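Local coordinates for protein alpha-glucosidase ([Eubacterium] rectale, PDB 6PNR) that probably hydrolyses alpha-linked sulfoquinovosides as a retaining glycoside hydrolase of family 31, and is seen here holding an aza-sugar inhibitor with a methanesulfonate arm, at residues L508-A511 against E512-M515; F371-I374 against I375-Y378; T145-V148 against T149-D153; D215-L218 against K219-E222. One frame throughout, in Å; residues are numbered along the deposited sequence.

Contact 1 (L508-A511 against E512-M515); sequences LRWA and EMAM
Arg509 lies alongside Glu512, both side chains pointing the same way, and the two meet in a salt bridge one helical turn apart. NH1 of Arg509 reaches OE2 of Glu512 at 2.7 Å, with the carboxylate oxygen at the edge of the guanidinium, practically in its plane. The carboxylate is met on its syn side but stands steeply to its partner, the two planes being 80° apart. Glu512 can turn back along the helix because its CG sits between the backbone N and the carbonyl carbon (chi1 81°), which brings CG to 3.3 Å from Arg509 O. Its other oxygen, OE1, takes a hydrogen bond from a water that also donates to Leu508 O, at 2.7 Å, while Leu508 O accepts Glu512 N as well.

The turn belongs to helix 504-514, which links strands 490-491 and 521-522 in a beta-alpha-beta unit of the TIM-barrel domain. Outside it, Gly642 N binds Glu512 OE1 and Ala639 O takes Arg509 NH2, so the buried charged pair also grips the loop 639-642. Beside it, Met513 runs next to Trp510, its CE standing obliquely 3.8 Å from Trp510 CD1 and as close to NE1, which donates to Ser489 OG. Met513 also packs on helix 469-481, whereas Leu508, Ala511 and Met515 touch helix 538-568.

Contact 2 (F371-I374 against I375-Y378); sequences FKDI and IKEY
Lys376 and Asp373 meet through a water that donates to Asp373 OD1 at 2.5 Å and accepts from Lys376 NZ at 3.2 Å. The charges themselves stay beyond salt-bridge range, OD1 of Asp373 lying 4.3 Å from NZ of Lys376. The direct ionic partner of that ammonium is Glu429, which also binds Lys372 NZ; Glu369 and Glu425 complete the acidic surroundings of Lys372. With three carboxylates gathered here, the two ammonium groups, NZ of Lys372 and NZ of Lys376, 5.6 Å apart, are probably well compensated. A leucine in place of Lys376 would probably leave the bridging water without the N-H donor it accepts from, and Glu429 without one of its two cationic mates.

The lysine chains run side by side in the same direction; Lys376, extended beyond CG, carries its CE alongside the Lys372 chain, 3.9 Å from CD of Lys372. Backbone bonds from Ile375, Lys376, Glu377 and Tyr378 back to the residues four earlier hold the turn together. On the apolar flank, CD1 of Ile375 approaches the Phe371 ring obliquely, 4.3 Å from its CD1, and CG2 of Ile374 sits 4.1 Å from CD2 of Tyr378.

Helix 365-380 thus turns Lys372 and Ile375 onto Ala426 of helix 408-429, while Ile374 and Tyr378 face Leu329 of helix 328-335 and the Phe371 ring meets Trp419 and Trp291.

Contact 3 (T145-V148 against T149-D153); sequences TTYV and TWRSD
The N-terminal turn of helix 147-156 is capped by Thr146, whose OG1 accepts the backbone N of Thr149 at 3.2 Å. The hydroxyl reaches that N-H because it sits between the backbone N and the carbonyl carbon of its own residue (chi1 72°). OG1 of Thr149 lies 2.8 Å from OG1 of Thr146, and both hydroxyls also bond to Asp143 O, which ties the cap to the chain just before it.

Tyr147 leans over the next turn and receives Arg151 on one face. CG of Arg151 is 3.6 Å from the ring centroid and 19° off the ring normal, a CH-pi contact made by the aliphatic part of the arginine. Bends at chi2 and chi3 fold the chain back, and the guanidinium, 29° from the tyrosine plane, lays NH1 over a face of the Trp150 indole; NH2 pairs with Glu155. At the edge of that indole, in its plane, Tyr147 CD1 comes to 4.0 Å from Trp150 CE3. Further on, Val148 O is gripped twice by Ser152, by its N at 2.9 Å and its OG at 2.8 Å, from opposite faces of the carbonyl plane.

Trp150 stacks on Trp150 of the second subunit and donates through NE1 to Lys144 O there, so this is a threonine N-cap with its first helical turns placed at a dimer interface.

Contact 4 (D215-L218 against K219-E222); sequences DTYL and KLLE
Asp215, just ahead of helix 217-228, extends beside Lys219 of its first turn, the two side chains pointing the same way, with OD2 of Asp215 4.1 Å from NZ of Lys219. That spacing is too long for a salt bridge, though opposite charges so near each other would still attract on this exposed side.

Thr216 is the N-cap. Its OG1 takes the backbone N of Lys219 at 3.1 Å along a fairly straight N-H line (160°), and its carbonyl O accepts Leu220 N at 2.8 Å. The hydroxyl is turned to the helix by a first torsion of 65°, and the lysine chain passes obliquely across it, CG of Lys219 lying 3.4 Å from OG1 of Thr216. A valine in place of Thr216 would probably leave the N-H of Lys219 without its capping acceptor and the first turn less firmly closed.

Tyr217 carries its ring to the buried flank, where CD2 of Leu220 approaches obliquely, 4.4 Å from CD1 of the ring. Its carbonyl O accepts Leu221 N, and CD2 of Leu221 packs against the same oxygen at 3.4 Å.

Leu218 O accepts Glu222 N, and the glutamate chain, extended beyond CG, runs past this carbonyl, with CG of Glu222 3.2 Å from Leu218 O. Its carboxylate continues to His570, which bonds to OE2.

The turn follows strand 208-213 directly. Tyr217 and Leu220 rest on Val173 of strand 168-174 in the same eight-stranded antiparallel sheet, and Phe577 meets the tyrosine ring edge to face.

In the fold
All four contacts are local, within the turns of four separate helices, two of them with the residues leading in, and none touches another. Contacts 1 and 2 belong to the TIM-barrel domain, their centres 34 Å apart, and neither reaches the inhibitor: the side chains of Trp510 and Phe371 stay about 12 and 13 Å from it. Contacts 3 and 4 come earlier in the chain, each at an N-capped helix start, and lie on opposite sides of the chain's centre, 40 Å between their own centres. Contact 3 approaches contact 1 more closely than any other pair here does, with nearest atoms about 13 Å apart, and it alone meets the second subunit.

Contact 1 (L508-A511 against E512-M515)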
loop_
_atom_site.group_PDB
_atom_site.type_symbol
_atom_site.label_atom_id
_atom_site.label_comp_id
_atom_site.label_asym_id
_atom_site.label_seq_id
_atom_site.Cartn_x
_atom_site.Cartn_y
_atom_site.Cartn_z
ATOM N N LEU A 508 -25.443 23.668 2.170
ATOM C CA LEU A 508 -26.759 23.648 2.801
ATOM C C LEU A 508 -27.037 22.315 3.493
ATOM O O LEU A 508 -27.594 22.297 4.596
ATOM C CB LEU A 508 -27.840 23.963 1.767
ATOM C CG LEU A 508 -27.835 25.427 1.315
ATOM C CD1 LEU A 508 -28.752 25.606 0.120
ATOM C CD2 LEU A 508 -28.240 26.340 2.467
ATOM N N ARG A 509 -26.676 21.192 2.861
ATOM C CA ARG A 509 -26.813 19.895 3.526
ATOM C C ARG A 509 -25.966 19.831 4.792
ATOM O O ARG A 509 -26.375 19.218 5.783
ATOM C CB ARG A 509 -26.416 18.747 2.589
ATOM C CG ARG A 509 -27.456 18.391 1.529
ATOM C CD ARG A 509 -28.783 17.937 2.167
ATOM N NE ARG A 509 -29.684 17.450 1.125
ATOM C CZ ARG A 509 -30.991 17.252 1.265
ATOM N NH1 ARG A 509 -31.594 17.498 2.422
ATOM N NH2 ARG A 509 -31.697 16.804 0.230
ATOM N N TRP A 510 -24.763 20.421 4.766
ATOM C CA TRP A 510 -23.933 20.431 5.971
ATOM C C TRP A 510 -24.550 21.297 7.063
ATOM O O TRP A 510 -24.528 20.930 8.243
ATOM C CB TRP A 510 -22.521 20.923 5.635
ATOM C CG TRP A 510 -21.381 20.228 6.391
ATOM C CD1 TRP A 510 -21.198 20.161 7.744
ATOM C CD2 TRP A 510 -20.249 19.567 5.799
ATOM N NE1 TRP A 510 -20.031 19.471 8.032
ATOM C CE2 TRP A 510 -19.430 19.107 6.853
ATOM C CE3 TRP A 510 -19.864 19.299 4.475
ATOM C CZ2 TRP A 510 -18.253 18.389 6.627
ATOM C CZ3 TRP A 510 -18.692 18.589 4.249
ATOM C CH2 TRP A 510 -17.899 18.144 5.324
ATOM N N ALA A 511 -25.100 22.456 6.695
ATOM C CA ALA A 511 -25.675 23.339 7.704
ATOM C C ALA A 511 -26.907 22.715 8.371
ATOM O O ALA A 511 -27.139 22.918 9.572
ATOM C CB ALA A 511 -26.010 24.687 7.073
ATOM N N GLU A 512 -27.704 21.950 7.618
ATOM C CA GLU A 512 -28.922 21.371 8.187
ATOM C C GLU A 512 -28.621 20.190 9.106
ATOM O O GLU A 512 -29.485 19.806 9.910
ATOM C CB GLU A 512 -29.897 20.955 7.072
ATOM C CG GLU A 512 -29.619 19.612 6.409
ATOM C CD GLU A 512 -30.495 19.360 5.176
ATOM O OE1 GLU A 512 -30.762 20.318 4.418
ATOM O OE2 GLU A 512 -30.916 18.202 4.964
ATOM N N MET A 513 -27.419 19.618 9.017
ATOM C CA MET A 513 -26.939 18.698 10.046
ATOM C C MET A 513 -26.404 19.461 11.248
ATOM O O MET A 513 -26.716 19.120 12.402
ATOM C CB MET A 513 -25.842 17.788 9.480
ATOM C CG MET A 513 -25.020 17.081 10.562
ATOM S SD MET A 513 -23.828 15.876 9.940
ATOM C CE MET A 513 -22.557 16.973 9.294
ATOM N N ALA A 514 -25.621 20.514 10.983
ATOM C CA ALA A 514 -24.942 21.251 12.040
ATOM C C ALA A 514 -25.917 21.889 13.023
ATOM O O ALA A 514 -25.569 22.080 14.197
ATOM C CB ALA A 514 -24.037 22.321 11.424
ATOM N N MET A 515 -27.136 22.228 12.580
ATOM C CA MET A 515 -28.077 22.812 13.528
ATOM C C MET A 515 -28.532 21.813 14.581
ATOM O O MET A 515 -29.096 22.233 15.590
ATOM C CB MET A 515 -29.291 23.415 12.810
ATOM C CG MET A 515 -30.154 22.426 12.048
ATOM S SD MET A 515 -31.441 23.308 11.117
ATOM C CE MET A 515 -32.417 21.952 10.468
HETATM O O HOH W 1 -30.242 22.885 4.182
#

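Contact 2 (F371-I374 against I375-Y378)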
loop_
_atom_site.group_PDB
_atom_site.type_symbol
_atom_site.label_atom_id
_atom_site.label_comp_id
_atom_site.label_asym_id
_atom_site.label_seq_id
_atom_site.Cartn_x
_atom_site.Cartn_y
_atom_site.Cartn_z
ATOM N N PHE A 371 4.065 29.996 26.622
ATOM C CA PHE A 371 3.039 29.949 25.585
ATOM C C PHE A 371 1.662 30.199 26.178
ATOM O O PHE A 371 0.825 30.877 25.564
ATOM C CB PHE A 371 3.083 28.618 24.826
ATOM C CG PHE A 371 2.580 28.732 23.402
ATOM C CD1 PHE A 371 1.242 28.573 23.112
ATOM C CD2 PHE A 371 3.440 29.069 22.373
ATOM C CE1 PHE A 371 0.771 28.707 21.807
ATOM C CE2 PHE A 371 2.978 29.206 21.065
ATOM C CZ PHE A 371 1.644 29.029 20.787
ATOM N N LYS A 372 1.424 29.690 27.386
ATOM C CA LYS A 372 0.219 30.043 28.114
ATOM C C LYS A 372 0.093 31.558 28.251
ATOM O O LYS A 372 -0.990 32.119 28.044
ATOM C CB LYS A 372 0.236 29.357 29.488
ATOM C CG LYS A 372 -1.076 29.428 30.237
ATOM C CD LYS A 372 -0.917 29.042 31.709
ATOM C CE LYS A 372 -0.189 27.724 31.898
ATOM N NZ LYS A 372 -0.173 27.360 33.359
ATOM N N ASP A 373 1.197 32.241 28.567
ATOM C CA ASP A 373 1.138 33.696 28.716
ATOM C C ASP A 373 0.882 34.394 27.381
ATOM O O ASP A 373 0.261 35.463 27.355
ATOM C CB ASP A 373 2.431 34.223 29.346
ATOM C CG ASP A 373 2.521 33.934 30.848
ATOM O OD1 ASP A 373 1.493 33.606 31.477
ATOM O OD2 ASP A 373 3.633 34.044 31.399
ATOM N N ILE A 374 1.362 33.812 26.278
ATOM C CA ILE A 374 1.059 34.332 24.939
ATOM C C ILE A 374 -0.448 34.326 24.685
ATOM O O ILE A 374 -1.005 35.282 24.130
ATOM C CB ILE A 374 1.819 33.517 23.871
ATOM C CG1 ILE A 374 3.313 33.848 23.906
ATOM C CG2 ILE A 374 1.242 33.750 22.466
ATOM C CD1 ILE A 374 4.138 33.012 22.965
ATOM N N ILE A 375 -1.130 33.247 25.082
ATOM C CA ILE A 375 -2.580 33.173 24.912
ATOM C C ILE A 375 -3.275 34.196 25.809
ATOM O O ILE A 375 -4.174 34.926 25.365
ATOM C CB ILE A 375 -3.089 31.740 25.184
ATOM C CG1 ILE A 375 -2.417 30.735 24.226
ATOM C CG2 ILE A 375 -4.630 31.689 25.107
ATOM C CD1 ILE A 375 -2.703 29.270 24.559
ATOM N N LYS A 376 -2.855 34.280 27.081
ATOM C CA LYS A 376 -3.475 35.236 28.001
ATOM C C LYS A 376 -3.295 36.670 27.518
ATOM O O LYS A 376 -4.245 37.465 27.518
ATOM C CB LYS A 376 -2.881 35.088 29.403
ATOM C CG LYS A 376 -3.153 33.764 30.093
ATOM C CD LYS A 376 -2.556 33.806 31.515
ATOM C CE LYS A 376 -2.618 32.464 32.206
ATOM N NZ LYS A 376 -2.102 32.584 33.606
ATOM N N GLU A 377 -2.080 37.014 27.091
ATOM C CA GLU A 377 -1.749 38.401 26.780
ATOM C C GLU A 377 -2.322 38.838 25.434
ATOM O O GLU A 377 -2.894 39.925 25.322
ATOM C CB GLU A 377 -0.226 38.597 26.796
ATOM C CG GLU A 377 0.227 40.034 26.495
ATOM C CD GLU A 377 1.756 40.203 26.498
ATOM O OE1 GLU A 377 2.477 39.202 26.674
ATOM O OE2 GLU A 377 2.235 41.342 26.320
ATOM N N TYR A 378 -2.178 38.009 24.398
ATOM C CA TYR A 378 -2.452 38.463 23.039
ATOM C C TYR A 378 -3.763 37.953 22.458
ATOM O O TYR A 378 -4.240 38.514 21.465
ATOM C CB TYR A 378 -1.302 38.062 22.108
ATOM C CG TYR A 378 0.032 38.667 22.476
ATOM C CD1 TYR A 378 0.243 40.041 22.385
ATOM C CD2 TYR A 378 1.094 37.865 22.875
ATOM C CE1 TYR A 378 1.471 40.599 22.696
ATOM C CE2 TYR A 378 2.330 38.415 23.191
ATOM C CZ TYR A 378 2.509 39.785 23.097
ATOM O OH TYR A 378 3.732 40.340 23.405
HETATM O O HOH W 2 0.545 34.408 33.676
#

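Contact 3 (T145-V148 against T149-D153)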
loop_
_atom_site.group_PDB
_atom_site.type_symbol
_atom_site.label_atom_id
_atom_site.label_comp_id
_atom_site.label_asym_id
_atom_site.label_seq_id
_atom_site.Cartn_x
_atom_site.Cartn_y
_atom_site.Cartn_z
ATOM N N THR A 145 -9.653 4.550 -4.034
ATOM C CA THR A 145 -10.357 4.516 -5.314
ATOM C C THR A 145 -10.720 5.900 -5.864
ATOM O O THR A 145 -11.253 5.980 -6.970
ATOM C CB THR A 145 -11.641 3.677 -5.225
ATOM O OG1 THR A 145 -12.642 4.382 -4.477
ATOM C CG2 THR A 145 -11.371 2.300 -4.582
ATOM N N THR A 146 -10.445 6.995 -5.166
ATOM C CA THR A 146 -10.857 8.289 -5.701
ATOM C C THR A 146 -9.675 9.064 -6.278
ATOM O O THR A 146 -8.546 8.979 -5.796
ATOM C CB THR A 146 -11.546 9.160 -4.638
ATOM O OG1 THR A 146 -10.569 9.637 -3.701
ATOM C CG2 THR A 146 -12.619 8.371 -3.896
ATOM N N TYR A 147 -9.979 9.871 -7.296
ATOM C CA TYR A 147 -8.979 10.736 -7.917
ATOM C C TYR A 147 -8.325 11.658 -6.895
ATOM O O TYR A 147 -7.101 11.829 -6.901
ATOM C CB TYR A 147 -9.643 11.542 -9.037
ATOM C CG TYR A 147 -8.722 12.495 -9.767
ATOM C CD1 TYR A 147 -7.796 12.026 -10.712
ATOM C CD2 TYR A 147 -8.782 13.863 -9.522
ATOM C CE1 TYR A 147 -6.946 12.917 -11.400
ATOM C CE2 TYR A 147 -7.949 14.755 -10.186
ATOM C CZ TYR A 147 -7.030 14.277 -11.119
ATOM O OH TYR A 147 -6.211 15.165 -11.751
ATOM N N VAL A 148 -9.117 12.239 -5.988
ATOM C CA VAL A 148 -8.554 13.152 -4.983
ATOM C C VAL A 148 -7.532 12.441 -4.108
ATOM O O VAL A 148 -6.466 12.993 -3.805
ATOM C CB VAL A 148 -9.674 13.782 -4.132
ATOM C CG1 VAL A 148 -9.099 14.432 -2.864
ATOM C CG2 VAL A 148 -10.437 14.815 -4.962
ATOM N N THR A 149 -7.842 11.219 -3.665
ATOM C CA THR A 149 -6.882 10.487 -2.843
ATOM C C THR A 149 -5.615 10.178 -3.625
ATOM O O THR A 149 -4.497 10.361 -3.123
ATOM C CB THR A 149 -7.499 9.194 -2.324
ATOM O OG1 THR A 149 -8.725 9.474 -1.635
ATOM C CG2 THR A 149 -6.525 8.482 -1.374
ATOM N N TRP A 150 -5.773 9.676 -4.852
ATOM C CA TRP A 150 -4.615 9.325 -5.664
ATOM C C TRP A 150 -3.708 10.537 -5.881
ATOM O O TRP A 150 -2.504 10.477 -5.604
ATOM C CB TRP A 150 -5.073 8.716 -6.994
ATOM C CG TRP A 150 -3.940 8.431 -7.937
ATOM C CD1 TRP A 150 -2.854 7.649 -7.695
ATOM C CD2 TRP A 150 -3.782 8.947 -9.254
ATOM N NE1 TRP A 150 -2.026 7.644 -8.783
ATOM C CE2 TRP A 150 -2.577 8.431 -9.760
ATOM C CE3 TRP A 150 -4.548 9.790 -10.062
ATOM C CZ2 TRP A 150 -2.108 8.745 -11.036
ATOM C CZ3 TRP A 150 -4.088 10.090 -11.340
ATOM C CH2 TRP A 150 -2.881 9.571 -11.808
ATOM N N ARG A 151 -4.272 11.663 -6.344
ATOM C CA ARG A 151 -3.444 12.853 -6.539
ATOM C C ARG A 151 -2.839 13.324 -5.219
ATOM O O ARG A 151 -1.677 13.740 -5.178
ATOM C CB ARG A 151 -4.242 13.995 -7.187
ATOM C CG ARG A 151 -4.789 13.743 -8.583
ATOM C CD ARG A 151 -3.741 13.199 -9.563
ATOM N NE ARG A 151 -2.548 14.028 -9.637
ATOM C CZ ARG A 151 -1.391 13.623 -10.152
ATOM N NH1 ARG A 151 -1.277 12.392 -10.646
ATOM N NH2 ARG A 151 -0.344 14.436 -10.154
ATOM N N SER A 152 -3.596 13.235 -4.119
ATOM C CA SER A 152 -3.032 13.625 -2.827
ATOM C C SER A 152 -1.813 12.771 -2.488
ATOM O O SER A 152 -0.818 13.289 -1.969
ATOM C CB SER A 152 -4.083 13.532 -1.720
ATOM O OG SER A 152 -5.081 14.535 -1.866
ATOM N N ASP A 153 -1.865 11.464 -2.791
ATOM C CA ASP A 153 -0.691 10.608 -2.611
ATOM C C ASP A 153 0.454 11.021 -3.533
ATOM O O ASP A 153 1.598 11.150 -3.092
ATOM C CB ASP A 153 -1.035 9.139 -2.873
ATOM C CG ASP A 153 -1.820 8.503 -1.743
ATOM O OD1 ASP A 153 -1.777 9.022 -0.607
ATOM O OD2 ASP A 153 -2.471 7.468 -2.001
#

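Contact 4 (D215-L218 against K219-E222)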
loop_
_atom_site.group_PDB
_atom_site.type_symbol
_atom_site.label_atom_id
_atom_site.label_comp_id
_atom_site.label_asym_id
_atom_site.label_seq_id
_atom_site.Cartn_x
_atom_site.Cartn_y
_atom_site.Cartn_z
ATOM N N ASP A 215 -23.215 -1.748 33.761
ATOM C CA ASP A 215 -24.475 -2.393 33.403
ATOM C C ASP A 215 -25.075 -1.829 32.115
ATOM O O ASP A 215 -25.794 -2.541 31.403
ATOM C CB ASP A 215 -25.457 -2.228 34.569
ATOM C CG ASP A 215 -26.802 -2.875 34.307
ATOM O OD1 ASP A 215 -26.841 -3.919 33.620
ATOM O OD2 ASP A 215 -27.827 -2.331 34.787
ATOM N N THR A 216 -24.822 -0.552 31.817
ATOM C CA THR A 216 -25.383 0.121 30.650
ATOM C C THR A 216 -24.304 0.974 29.987
ATOM O O THR A 216 -23.304 1.343 30.612
ATOM C CB THR A 216 -26.573 1.015 31.029
ATOM O OG1 THR A 216 -26.116 2.085 31.866
ATOM C CG2 THR A 216 -27.648 0.221 31.773
ATOM N N TYR A 217 -24.522 1.306 28.710
ATOM C CA TYR A 217 -23.561 2.174 28.031
ATOM C C TYR A 217 -23.553 3.570 28.635
ATOM O O TYR A 217 -22.501 4.218 28.664
ATOM C CB TYR A 217 -23.851 2.233 26.525
ATOM C CG TYR A 217 -23.491 0.946 25.859
ATOM C CD1 TYR A 217 -22.156 0.576 25.719
ATOM C CD2 TYR A 217 -24.475 0.069 25.417
ATOM C CE1 TYR A 217 -21.805 -0.620 25.150
ATOM C CE2 TYR A 217 -24.132 -1.133 24.838
ATOM C CZ TYR A 217 -22.796 -1.471 24.711
ATOM O OH TYR A 217 -22.437 -2.667 24.141
ATOM N N LEU A 218 -24.707 4.050 29.106
ATOM C CA LEU A 218 -24.747 5.331 29.804
ATOM C C LEU A 218 -23.844 5.309 31.026
ATOM O O LEU A 218 -23.080 6.248 31.256
ATOM C CB LEU A 218 -26.182 5.676 30.204
ATOM C CG LEU A 218 -27.135 6.024 29.066
ATOM C CD1 LEU A 218 -28.575 6.036 29.561
ATOM C CD2 LEU A 218 -26.770 7.367 28.462
ATOM N N LYS A 219 -23.906 4.234 31.821
ATOM C CA LYS A 219 -23.039 4.147 32.996
ATOM C C LYS A 219 -21.589 3.907 32.613
ATOM O O LYS A 219 -20.676 4.379 33.299
ATOM C CB LYS A 219 -23.525 3.042 33.946
ATOM C CG LYS A 219 -24.814 3.397 34.705
ATOM C CD LYS A 219 -25.279 2.241 35.596
ATOM C CE LYS A 219 -26.705 2.447 36.093
ATOM N NZ LYS A 219 -27.229 1.217 36.761
ATOM N N LEU A 220 -21.348 3.172 31.530
ATOM C CA LEU A 220 -19.979 3.047 31.046
ATOM C C LEU A 220 -19.384 4.415 30.711
ATOM O O LEU A 220 -18.227 4.693 31.046
ATOM C CB LEU A 220 -19.937 2.131 29.830
ATOM C CG LEU A 220 -18.554 1.565 29.551
ATOM C CD1 LEU A 220 -18.109 0.676 30.694
ATOM C CD2 LEU A 220 -18.604 0.788 28.267
ATOM N N LEU A 221 -20.159 5.286 30.056
ATOM C CA LEU A 221 -19.641 6.616 29.743
ATOM C C LEU A 221 -19.423 7.438 31.008
ATOM O O LEU A 221 -18.490 8.247 31.065
ATOM C CB LEU A 221 -20.585 7.341 28.782
ATOM C CG LEU A 221 -20.201 7.290 27.292
ATOM C CD1 LEU A 221 -18.863 7.992 27.077
ATOM C CD2 LEU A 221 -20.143 5.863 26.794
ATOM N N GLU A 222 -20.255 7.238 32.036
ATOM C CA GLU A 222 -19.993 7.871 33.329
ATOM C C GLU A 222 -18.636 7.453 33.878
ATOM O O GLU A 222 -17.852 8.296 34.328
ATOM C CB GLU A 222 -21.109 7.531 34.318
ATOM C CG GLU A 222 -22.445 8.069 33.861
ATOM C CD GLU A 222 -23.632 7.503 34.632
ATOM O OE1 GLU A 222 -23.426 7.002 35.768
ATOM O OE2 GLU A 222 -24.773 7.575 34.095
#